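Local structure of aminofutalosine deaminase (Helicobacter pylori, 7LKK) at residues 190-196 against 216-222; 19-25 against 65-71; 342-346 against 358-362. The protein hydrolytically deaminates the adenine ring of aminofutalosine, a step of menaquinone biosynthesis, and probably also adenosine, using a bound metal ion. One frame throughout, in Å; residues are numbered along the deposited sequence. Where two conformers were deposited one is given.

Contact 1. Residues 190-196 against 216-222. With FE (Fe (III) ion), chain E; MCF ((8R)-3-(5-S-methyl-5-thio-beta-D-ribofuranosyl)-3,6,7,8-tetrahydroimidazo[4,5-d][1,3]diazepin-8-ol), chain J; EDO (1,2-ethanediol), chain H.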
loop_
_atom_site.group_PDB
_atom_site.type_symbol
_atom_site.label_atom_id
_atom_site.label_comp_id
_atom_site.label_asym_id
_atom_site.label_seq_id
_atom_site.Cartn_x
_atom_site.Cartn_y
_atom_site.Cartn_z
ATOM N N ALA A 190 -19.200 5.700 -24.528
ATOM C CA ALA A 190 -18.060 6.567 -24.780
ATOM C C ALA A 190 -17.046 5.800 -25.619
ATOM O O ALA A 190 -17.232 4.620 -25.927
ATOM C CB ALA A 190 -17.445 7.070 -23.469
ATOM N N LEU A 191 -15.964 6.481 -25.990
ATOM C CA LEU A 191 -14.969 5.935 -26.900
ATOM C C LEU A 191 -13.574 6.177 -26.346
ATOM O O LEU A 191 -13.347 7.095 -25.554
ATOM C CB LEU A 191 -15.094 6.554 -28.299
ATOM C CG LEU A 191 -16.327 6.119 -29.092
ATOM C CD1 LEU A 191 -16.711 7.170 -30.118
ATOM C CD2 LEU A 191 -16.073 4.778 -29.759
ATOM N N ALA A 192 -12.633 5.340 -26.772
ATOM C CA ALA A 192 -11.262 5.453 -26.300
ATOM C C ALA A 192 -10.284 5.143 -27.421
ATOM O O ALA A 192 -10.511 4.237 -28.229
ATOM C CB ALA A 192 -11.001 4.518 -25.111
ATOM N N VAL A 193 -9.202 5.915 -27.463
ATOM C CA VAL A 193 -8.026 5.609 -28.267
ATOM C C VAL A 193 -6.996 5.005 -27.327
ATOM O O VAL A 193 -6.671 5.603 -26.296
ATOM C CB VAL A 193 -7.475 6.873 -28.950
ATOM C CG1 VAL A 193 -6.229 6.543 -29.757
ATOM C CG2 VAL A 193 -8.545 7.523 -29.823
ATOM N N HIS A 194 -6.495 3.813 -27.659
ATOM C CA HIS A 194 -5.691 3.076 -26.688
ATOM C C HIS A 194 -4.448 3.860 -26.278
ATOM O O HIS A 194 -4.283 4.215 -25.107
ATOM C CB HIS A 194 -5.292 1.705 -27.225
ATOM C CG HIS A 194 -4.417 0.943 -26.280
ATOM N ND1 HIS A 194 -3.057 0.824 -26.455
ATOM C CD2 HIS A 194 -4.706 0.302 -25.123
ATOM C CE1 HIS A 194 -2.546 0.124 -25.458
ATOM N NE2 HIS A 194 -3.525 -0.204 -24.636
ATOM N N ALA A 195 -3.560 4.134 -27.225
ATOM C CA ALA A 195 -2.261 4.710 -26.894
ATOM C C ALA A 195 -1.621 5.234 -28.176
ATOM O O ALA A 195 -2.025 4.848 -29.277
ATOM C CB ALA A 195 -1.349 3.673 -26.219
ATOM N N PRO A 196 -0.628 6.123 -28.049
ATOM C CA PRO A 196 0.085 6.593 -29.249
ATOM C C PRO A 196 0.816 5.496 -30.004
ATOM O O PRO A 196 0.972 5.607 -31.227
ATOM C CB PRO A 196 1.064 7.633 -28.685
ATOM C CG PRO A 196 0.437 8.092 -27.411
ATOM C CD PRO A 196 -0.260 6.892 -26.848
ATOM N N SER A 216 -19.760 12.009 -27.493
ATOM C CA SER A 216 -19.227 11.023 -26.566
ATOM C C SER A 216 -17.960 11.536 -25.893
ATOM O O SER A 216 -17.209 12.334 -26.460
ATOM C CB SER A 216 -18.922 9.706 -27.289
ATOM O OG SER A 216 -20.107 9.070 -27.734
ATOM N N LEU A 217 -17.724 11.059 -24.673
ATOM C CA LEU A 217 -16.465 11.333 -24.000
ATOM C C LEU A 217 -15.341 10.523 -24.642
ATOM O O LEU A 217 -15.573 9.542 -25.354
ATOM C CB LEU A 217 -16.558 10.993 -22.510
ATOM C CG LEU A 217 -17.147 11.992 -21.510
ATOM C CD1 LEU A 217 -18.327 12.767 -22.075
ATOM C CD2 LEU A 217 -17.543 11.266 -20.230
ATOM N N LEU A 218 -14.104 10.944 -24.383
ATOM C CA LEU A 218 -12.929 10.255 -24.898
ATOM C C LEU A 218 -11.971 9.943 -23.757
ATOM O O LEU A 218 -11.961 10.618 -22.725
ATOM C CB LEU A 218 -12.205 11.083 -25.972
ATOM C CG LEU A 218 -12.861 11.107 -27.355
ATOM C CD1 LEU A 218 -12.365 12.294 -28.167
ATOM C CD2 LEU A 218 -12.607 9.800 -28.092
ATOM N N SER A 219 -11.167 8.903 -23.958
ATOM C CA SER A 219 -10.165 8.492 -22.988
ATOM C C SER A 219 -8.986 7.911 -23.753
ATOM O O SER A 219 -9.147 7.392 -24.860
ATOM C CB SER A 219 -10.722 7.472 -21.988
ATOM O OG SER A 219 -9.766 7.153 -20.992
ATOM N N THR A 220 -7.799 8.014 -23.162
ATOM C CA THR A 220 -6.599 7.511 -23.815
ATOM C C THR A 220 -5.503 7.311 -22.779
ATOM O O THR A 220 -5.454 8.015 -21.765
ATOM C CB THR A 220 -6.126 8.463 -24.925
ATOM O OG1 THR A 220 -5.012 7.886 -25.618
ATOM C CG2 THR A 220 -5.726 9.817 -24.351
ATOM N N HIS A 221 -4.644 6.324 -23.032
ATOM C CA HIS A 221 -3.421 6.140 -22.261
ATOM C C HIS A 221 -2.330 7.014 -22.864
ATOM O O HIS A 221 -2.125 7.003 -24.081
ATOM C CB HIS A 221 -2.987 4.673 -22.262
ATOM C CG HIS A 221 -4.022 3.735 -21.726
ATOM N ND1 HIS A 221 -4.873 3.020 -22.541
ATOM C CD2 HIS A 221 -4.344 3.394 -20.455
ATOM C CE1 HIS A 221 -5.672 2.278 -21.797
ATOM N NE2 HIS A 221 -5.373 2.486 -20.528
ATOM N N PHE A 222 -1.631 7.771 -22.019
ATOM C CA PHE A 222 -0.670 8.753 -22.510
ATOM C C PHE A 222 0.616 8.682 -21.702
ATOM O O PHE A 222 0.589 8.849 -20.480
ATOM C CB PHE A 222 -1.259 10.167 -22.449
ATOM C CG PHE A 222 -0.417 11.196 -23.138
ATOM C CD1 PHE A 222 -0.124 11.076 -24.486
ATOM C CD2 PHE A 222 0.089 12.279 -22.438
ATOM C CE1 PHE A 222 0.658 12.017 -25.124
ATOM C CE2 PHE A 222 0.870 13.225 -23.073
ATOM C CZ PHE A 222 1.154 13.094 -24.416
HETATM FE FE FE E . -5.960 1.266 -18.585
HETATM O O8 MCF J . -4.032 0.950 -18.749
HETATM C C8 MCF J . -3.461 -0.277 -18.372
HETATM C C7 MCF J . -1.970 -0.352 -18.683
HETATM N N6 MCF J . -1.651 0.415 -19.861
HETATM C C5 MCF J . -2.427 0.224 -21.066
HETATM N N4 MCF J . -3.555 -0.688 -21.224
HETATM C C10 MCF J . -4.225 -1.667 -20.333
HETATM C C9 MCF J . -4.212 -1.489 -18.963
HETATM N N1 MCF J . -4.884 -2.495 -18.422
HETATM C C2 MCF J . -5.337 -3.295 -19.386
HETATM N N3 MCF J . -4.939 -2.777 -20.552
HETATM C C1S MCF J . -5.250 -3.412 -21.870
HETATM C C2S MCF J . -5.681 -2.408 -22.964
HETATM O O2S MCF J . -7.014 -2.136 -22.870
HETATM O O4S MCF J . -4.197 -3.960 -22.350
HETATM C C4S MCF J . -4.396 -3.981 -23.957
HETATM C C3S MCF J . -5.382 -3.180 -24.244
HETATM O O3S MCF J . -6.588 -3.994 -24.640
HETATM C C5S MCF J . -3.117 -3.511 -24.628
HETATM S S5S MCF J . -2.950 -4.312 -26.249
HETATM C C6S MCF J . -1.787 -3.360 -27.268
HETATM C C1 EDO H . -15.554 15.625 -27.924
HETATM O O1 EDO H . -15.236 15.235 -26.583
HETATM C C2 EDO H . -17.066 15.641 -28.102
HETATM O O2 EDO H . -17.558 14.297 -28.112
#
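His194 and His221 set their rings obliquely, planes at 56° and centroids 5.1 Å apart, and what ties them is the backbone oxygen of His194. That oxygen takes two N-H groups of His221: ND1 at 2.9 Å from His194 O, in the plane of the imidazole, and the backbone N of His221 from the opposite face of the carbonyl. With ND1 engaged as a donor, the ring's rotation is fixed and His221 NE2 points at the iron, 2.4 Å from FE. Methylthio-coformycin lies over one face of the His221 ring, and its O8 also binds the iron, as do His79, His81 and Asp328. These are neighbouring parallel strands of the metal-dependent hydrolase TIM barrel, joined as a beta-alpha-beta unit through helix 201-213, with the site at their C-terminal ends. A chi1 of 178° carries the His194 ring away from its own N-H and to the inhibitor, where His194 NE2 makes a weak hydrogen bond to N4; Ser198 holds His194 ND1. On the face that carries Val193 and Thr220, Thr220 OG1 donates to Val193 O at 2.9 Å, from above the carbonyl plane, and also bonds Tyr262. Farther back, Ala190 CB rests against Leu217 CB, 4.1 Å away.

Contact 2. Residues 19-25 against 65-71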
loop_
_atom_site.group_PDB
_atom_site.type_symbol
_atom_site.label_atom_id
_atom_site.label_comp_id
_atom_site.label_asym_id
_atom_site.label_seq_id
_atom_site.Cartn_x
_atom_site.Cartn_y
_atom_site.Cartn_z
ATOM N N ILE A 19 -30.527 11.085 6.233
ATOM C CA ILE A 19 -29.443 10.320 6.836
ATOM C C ILE A 19 -28.383 11.294 7.328
ATOM O O ILE A 19 -28.077 12.288 6.661
ATOM C CB ILE A 19 -28.826 9.285 5.868
ATOM C CG1 ILE A 19 -28.308 9.955 4.594
ATOM C CG2 ILE A 19 -29.825 8.181 5.548
ATOM C CD1 ILE A 19 -27.482 9.029 3.719
ATOM N N GLY A 20 -27.832 11.012 8.511
ATOM C CA GLY A 20 -26.792 11.837 9.074
ATOM C C GLY A 20 -25.688 10.974 9.676
ATOM O O GLY A 20 -25.863 9.774 9.886
ATOM N N ALA A 21 -24.558 11.618 9.934
ATOM C CA ALA A 21 -23.417 10.928 10.517
ATOM C C ALA A 21 -22.599 11.924 11.323
ATOM O O ALA A 21 -22.734 13.140 11.163
ATOM C CB ALA A 21 -22.551 10.258 9.440
ATOM N N SER A 22 -21.739 11.385 12.194
ATOM C CA SER A 22 -20.892 12.235 13.026
ATOM C C SER A 22 -19.984 13.115 12.181
ATOM O O SER A 22 -19.647 14.233 12.588
ATOM C CB SER A 22 -20.055 11.377 13.976
ATOM O OG SER A 22 -20.878 10.539 14.768
ATOM N N LEU A 23 -19.570 12.626 11.017
ATOM C CA LEU A 23 -18.725 13.371 10.097
ATOM C C LEU A 23 -19.311 13.250 8.701
ATOM O O LEU A 23 -19.702 12.155 8.284
ATOM C CB LEU A 23 -17.284 12.849 10.121
ATOM C CG LEU A 23 -16.529 13.025 11.440
ATOM C CD1 LEU A 23 -15.352 12.061 11.516
ATOM C CD2 LEU A 23 -16.060 14.462 11.596
ATOM N N VAL A 24 -19.383 14.371 7.991
ATOM C CA VAL A 24 -19.864 14.412 6.616
ATOM C C VAL A 24 -18.797 15.078 5.762
ATOM O O VAL A 24 -18.360 16.193 6.066
ATOM C CB VAL A 24 -21.203 15.164 6.496
ATOM C CG1 VAL A 24 -21.636 15.247 5.038
ATOM C CG2 VAL A 24 -22.271 14.486 7.337
ATOM N N PHE A 25 -18.373 14.394 4.702
ATOM C CA PHE A 25 -17.420 14.938 3.741
ATOM C C PHE A 25 -18.214 15.469 2.554
ATOM O O PHE A 25 -18.815 14.691 1.806
ATOM C CB PHE A 25 -16.415 13.877 3.290
ATOM C CG PHE A 25 -15.540 13.345 4.395
ATOM C CD1 PHE A 25 -15.467 13.984 5.624
ATOM C CD2 PHE A 25 -14.779 12.204 4.193
ATOM C CE1 PHE A 25 -14.660 13.486 6.629
ATOM C CE2 PHE A 25 -13.971 11.705 5.193
ATOM C CZ PHE A 25 -13.910 12.347 6.412
ATOM N N PHE A 65 -29.437 8.284 11.896
ATOM C CA PHE A 65 -28.147 8.887 12.222
ATOM C C PHE A 65 -27.144 7.778 12.503
ATOM O O PHE A 65 -27.457 6.825 13.224
ATOM C CB PHE A 65 -28.232 9.824 13.435
ATOM C CG PHE A 65 -26.979 10.622 13.672
ATOM C CD1 PHE A 65 -26.752 11.799 12.977
ATOM C CD2 PHE A 65 -26.017 10.185 14.572
ATOM C CE1 PHE A 65 -25.600 12.533 13.183
ATOM C CE2 PHE A 65 -24.860 10.914 14.782
ATOM C CZ PHE A 65 -24.650 12.089 14.087
ATOM N N PHE A 66 -25.945 7.907 11.942
ATOM C CA PHE A 66 -24.890 6.904 12.076
ATOM C C PHE A 66 -23.770 7.496 12.928
ATOM O O PHE A 66 -22.925 8.248 12.433
ATOM C CB PHE A 66 -24.393 6.458 10.704
ATOM C CG PHE A 66 -25.422 5.706 9.906
ATOM C CD1 PHE A 66 -25.514 4.327 9.994
ATOM C CD2 PHE A 66 -26.305 6.380 9.077
ATOM C CE1 PHE A 66 -26.464 3.632 9.264
ATOM C CE2 PHE A 66 -27.256 5.693 8.348
ATOM C CZ PHE A 66 -27.336 4.317 8.441
ATOM N N GLU A 67 -23.778 7.157 14.213
ATOM C CA GLU A 67 -22.740 7.614 15.127
ATOM C C GLU A 67 -21.391 7.006 14.762
ATOM O O GLU A 67 -21.304 5.868 14.293
ATOM C CB GLU A 67 -23.108 7.241 16.563
ATOM C CG GLU A 67 -22.518 8.140 17.632
ATOM C CD GLU A 67 -22.895 7.691 19.032
ATOM O OE1 GLU A 67 -22.186 8.062 19.991
ATOM O OE2 GLU A 67 -23.901 6.962 19.173
ATOM N N ASN A 68 -20.330 7.788 14.978
ATOM C CA ASN A 68 -18.952 7.357 14.731
ATOM C C ASN A 68 -18.756 6.878 13.298
ATOM O O ASN A 68 -17.965 5.968 13.035
ATOM C CB ASN A 68 -18.524 6.275 15.726
ATOM C CG ASN A 68 -18.472 6.791 17.147
ATOM O OD1 ASN A 68 -18.380 7.999 17.373
ATOM N ND2 ASN A 68 -18.541 5.884 18.113
ATOM N N SER A 69 -19.470 7.492 12.362
ATOM C CA SER A 69 -19.441 7.092 10.968
ATOM C C SER A 69 -19.145 8.305 10.100
ATOM O O SER A 69 -19.192 9.451 10.553
ATOM C CB SER A 69 -20.764 6.437 10.553
ATOM O OG SER A 69 -21.068 5.344 11.402
ATOM N N VAL A 70 -18.827 8.038 8.836
ATOM C CA VAL A 70 -18.539 9.076 7.857
ATOM C C VAL A 70 -19.544 8.958 6.722
ATOM O O VAL A 70 -19.709 7.878 6.142
ATOM C CB VAL A 70 -17.098 8.975 7.324
ATOM C CG1 VAL A 70 -16.910 9.888 6.122
ATOM C CG2 VAL A 70 -16.102 9.322 8.424
ATOM N N LEU A 71 -20.216 10.064 6.420
ATOM C CA LEU A 71 -21.101 10.179 5.270
ATOM C C LEU A 71 -20.383 10.984 4.195
ATOM O O LEU A 71 -19.848 12.060 4.477
ATOM C CB LEU A 71 -22.418 10.854 5.666
ATOM C CG LEU A 71 -23.403 11.246 4.565
ATOM C CD1 LEU A 71 -23.813 10.034 3.754
ATOM C CD2 LEU A 71 -24.626 11.930 5.165
#
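Leu71 is the hub: its CB lies 3.8 Å from Ala21 CB, while its two methyls reach past toward Ile19 and Val24. Leu71 CD1 meets Ile19 CD1 at 3.8 Å, the two side chains crossing at about a right angle, whereas Val24 runs alongside Leu71 and points the same way. Val389 and Val39, from neighbouring strands, also pack on Leu71. On the other face of the strand pair, Val70 sends CG1 over the ring of Phe25, 3.8 Å from its centroid and 18° off the normal, a CH-pi contact displaced toward the rim. That methyl is put there by a chi1 of 169°, which leaves CG2 turned to Leu23.

Toward the other end, Phe65 folds its ring back across the backbone of 20-22, with Ala21 CA over one face; Gly20 has no side chain to stand in its way. Phe66 instead presents its edge to Gly20 O. Main-chain bonds then carry the pairing outward, Phe66 N to Gly20 O and Leu71 N to Leu23 O, both 2.8 Å.

At the polar edge Ser22 OG accepts Asn68 N at 2.8 Å, and Ser69 OG reaches back to Glu67 O from above its carbonyl plane. Both bonds brace the type II turn from Phe66 to Ser69. Both segments turn a corner here, at Ser22 and at Glu67-Asn68, and the two extra residues on the 65-71 side make a beta bulge: parallel pairing passes from the small four-stranded mixed sheet to strands 23-25 and 69-80, as in the beta-sandwich domain that accompanies the barrel in many amidohydrolases.

Contact 3. Residues 342-346 against 358-362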
loop_
_atom_site.group_PDB
_atom_site.type_symbol
_atom_site.label_atom_id
_atom_site.label_comp_id
_atom_site.label_asym_id
_atom_site.label_seq_id
_atom_site.Cartn_x
_atom_site.Cartn_y
_atom_site.Cartn_z
ATOM N N LEU A 342 -6.450 4.160 -2.981
ATOM C CA LEU A 342 -6.188 5.445 -2.344
ATOM C C LEU A 342 -5.074 5.336 -1.311
ATOM O O LEU A 342 -4.251 6.248 -1.182
ATOM C CB LEU A 342 -7.470 5.984 -1.709
ATOM C CG LEU A 342 -8.565 6.343 -2.718
ATOM C CD1 LEU A 342 -9.849 6.765 -2.013
ATOM C CD2 LEU A 342 -8.081 7.427 -3.672
ATOM N N ARG A 343 -5.024 4.225 -0.572
ATOM C CA ARG A 343 -3.923 4.022 0.364
ATOM C C ARG A 343 -2.602 3.833 -0.372
ATOM O O ARG A 343 -1.560 4.324 0.078
ATOM C CB ARG A 343 -4.214 2.829 1.273
ATOM C CG ARG A 343 -5.214 3.137 2.380
ATOM C CD ARG A 343 -5.408 1.951 3.304
ATOM N NE ARG A 343 -6.252 0.919 2.709
ATOM C CZ ARG A 343 -7.579 0.902 2.784
ATOM N NH1 ARG A 343 -8.225 1.867 3.429
ATOM N NH2 ARG A 343 -8.262 -0.080 2.211
ATOM N N ALA A 344 -2.621 3.125 -1.506
ATOM C CA ALA A 344 -1.420 3.043 -2.329
ATOM C C ALA A 344 -1.010 4.425 -2.814
ATOM O O ALA A 344 0.182 4.751 -2.863
ATOM C CB ALA A 344 -1.650 2.102 -3.515
ATOM N N PHE A 345 -1.997 5.255 -3.162
ATOM C CA PHE A 345 -1.740 6.629 -3.579
ATOM C C PHE A 345 -1.027 7.412 -2.481
ATOM O O PHE A 345 -0.074 8.153 -2.752
ATOM C CB PHE A 345 -3.072 7.286 -3.958
ATOM C CG PHE A 345 -2.955 8.694 -4.470
ATOM C CD1 PHE A 345 -2.534 8.946 -5.765
ATOM C CD2 PHE A 345 -3.311 9.767 -3.665
ATOM C CE1 PHE A 345 -2.445 10.246 -6.242
ATOM C CE2 PHE A 345 -3.223 11.064 -4.133
ATOM C CZ PHE A 345 -2.790 11.304 -5.424
ATOM N N LEU A 346 -1.470 7.252 -1.231
ATOM C CA LEU A 346 -0.813 7.934 -0.120
ATOM C C LEU A 346 0.638 7.489 0.022
ATOM O O LEU A 346 1.511 8.293 0.367
ATOM C CB LEU A 346 -1.582 7.686 1.177
ATOM C CG LEU A 346 -3.022 8.200 1.232
ATOM C CD1 LEU A 346 -3.657 7.864 2.578
ATOM C CD2 LEU A 346 -3.081 9.702 0.964
ATOM N N LYS A 358 -6.402 15.135 1.127
ATOM C CA LYS A 358 -7.442 15.909 0.456
ATOM C C LYS A 358 -7.435 15.649 -1.045
ATOM O O LYS A 358 -8.496 15.503 -1.662
ATOM C CB LYS A 358 -7.252 17.401 0.729
ATOM C CG LYS A 358 -7.339 17.801 2.191
ATOM C CD LYS A 358 -7.054 19.289 2.354
ATOM C CE LYS A 358 -7.063 19.703 3.818
ATOM N NZ LYS A 358 -6.594 21.106 4.000
ATOM N N ILE A 359 -6.245 15.591 -1.644
ATOM C CA ILE A 359 -6.136 15.291 -3.067
ATOM C C ILE A 359 -6.680 13.900 -3.362
ATOM O O ILE A 359 -7.392 13.693 -4.355
ATOM C CB ILE A 359 -4.675 15.450 -3.528
ATOM C CG1 ILE A 359 -4.288 16.928 -3.527
ATOM C CG2 ILE A 359 -4.460 14.834 -4.903
ATOM C CD1 ILE A 359 -2.823 17.177 -3.760
ATOM N N ALA A 360 -6.375 12.933 -2.494
ATOM C CA ALA A 360 -6.847 11.566 -2.703
ATOM C C ALA A 360 -8.367 11.491 -2.643
ATOM O O ALA A 360 -9.005 10.861 -3.497
ATOM C CB ALA A 360 -6.218 10.634 -1.664
ATOM N N LEU A 361 -8.971 12.146 -1.646
ATOM C CA LEU A 361 -10.423 12.099 -1.497
ATOM C C LEU A 361 -11.122 12.775 -2.671
ATOM O O LEU A 361 -12.064 12.219 -3.246
ATOM C CB LEU A 361 -10.839 12.747 -0.175
ATOM C CG LEU A 361 -12.343 12.828 0.099
ATOM C CD1 LEU A 361 -12.977 11.447 0.043
ATOM C CD2 LEU A 361 -12.616 13.489 1.448
ATOM N N LEU A 362 -10.686 13.987 -3.030
ATOM C CA LEU A 362 -11.269 14.662 -4.184
ATOM C C LEU A 362 -10.976 13.906 -5.474
ATOM O O LEU A 362 -11.792 13.921 -6.404
ATOM C CB LEU A 362 -10.750 16.098 -4.279
ATOM C CG LEU A 362 -11.143 17.032 -3.130
ATOM C CD1 LEU A 362 -10.665 18.453 -3.392
ATOM C CD2 LEU A 362 -12.643 16.995 -2.902
#
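A chi1 of -177° throws the ring of Phe345 out from helix 342-346, CG anti to the backbone N, and lays it against helix 358-362. Ile359 answers in kind: CG2 holds the position anti to its own backbone N, so this branch, and not the longer CG1 arm, faces the ring. It comes in at the edge, near the ring plane, with Ile359 CG2 3.9 Å from Phe345 CZ, and the two side chains cross at about a right angle.

Ala360 points its methyl at helix 342-346, where Phe345, Leu346 and Leu342 all meet it. Phe345 CD2 lies 3.6 Å from Ala360 CB, approaching obliquely. Leu346 CD2 touches the same methyl at 4.2 Å. Leu342 brings its CD2 methyl to Ala360 O, 3.6 Å away, and close to the methyl as well. Three residues of one helix thus close round one small side chain of the other.

The segment axes run 10.0 Å apart, at 151° between their directions, so these two helical segments run roughly antiparallel. Val325 of a barrel strand packs under Leu342 and Phe345, and Leu406 of helix 401-408 touches both Leu342 and Ala360. The second subunit also reaches this helix: Arg304 of that chain hydrogen-bonds Leu346 O, and Leu347 of that chain packs on Ala344.

No hydrogen bond or salt bridge crosses between the two segments. The pairing therefore rests on van der Waals fit and the burial of apolar surface, a methyl received by an aromatic ring and two leucines.

Contacts 1 and 2 are both parallel strand pairings, but their places differ: contact 1 lies at the catalytic mouth of the barrel, contact 2 about 38 Å away between centres, in the beta domain far from any site. Strand 69-80, paired in contact 2, runs on into the barrel that holds contact 1. Contact 3 is helical and lies nearer contact 2, which it touches, Phe25 CD2 resting 3.7 Å from Leu361 CD2. All three are largely buried, although contact 2 has an exposed Glu67 at its turn and contact 3 borders the second subunit. Chemistry follows location: metal, inhibitor and imidazoles in 1, backbone bonds with an apolar filling in 2, apolar side chains in 3.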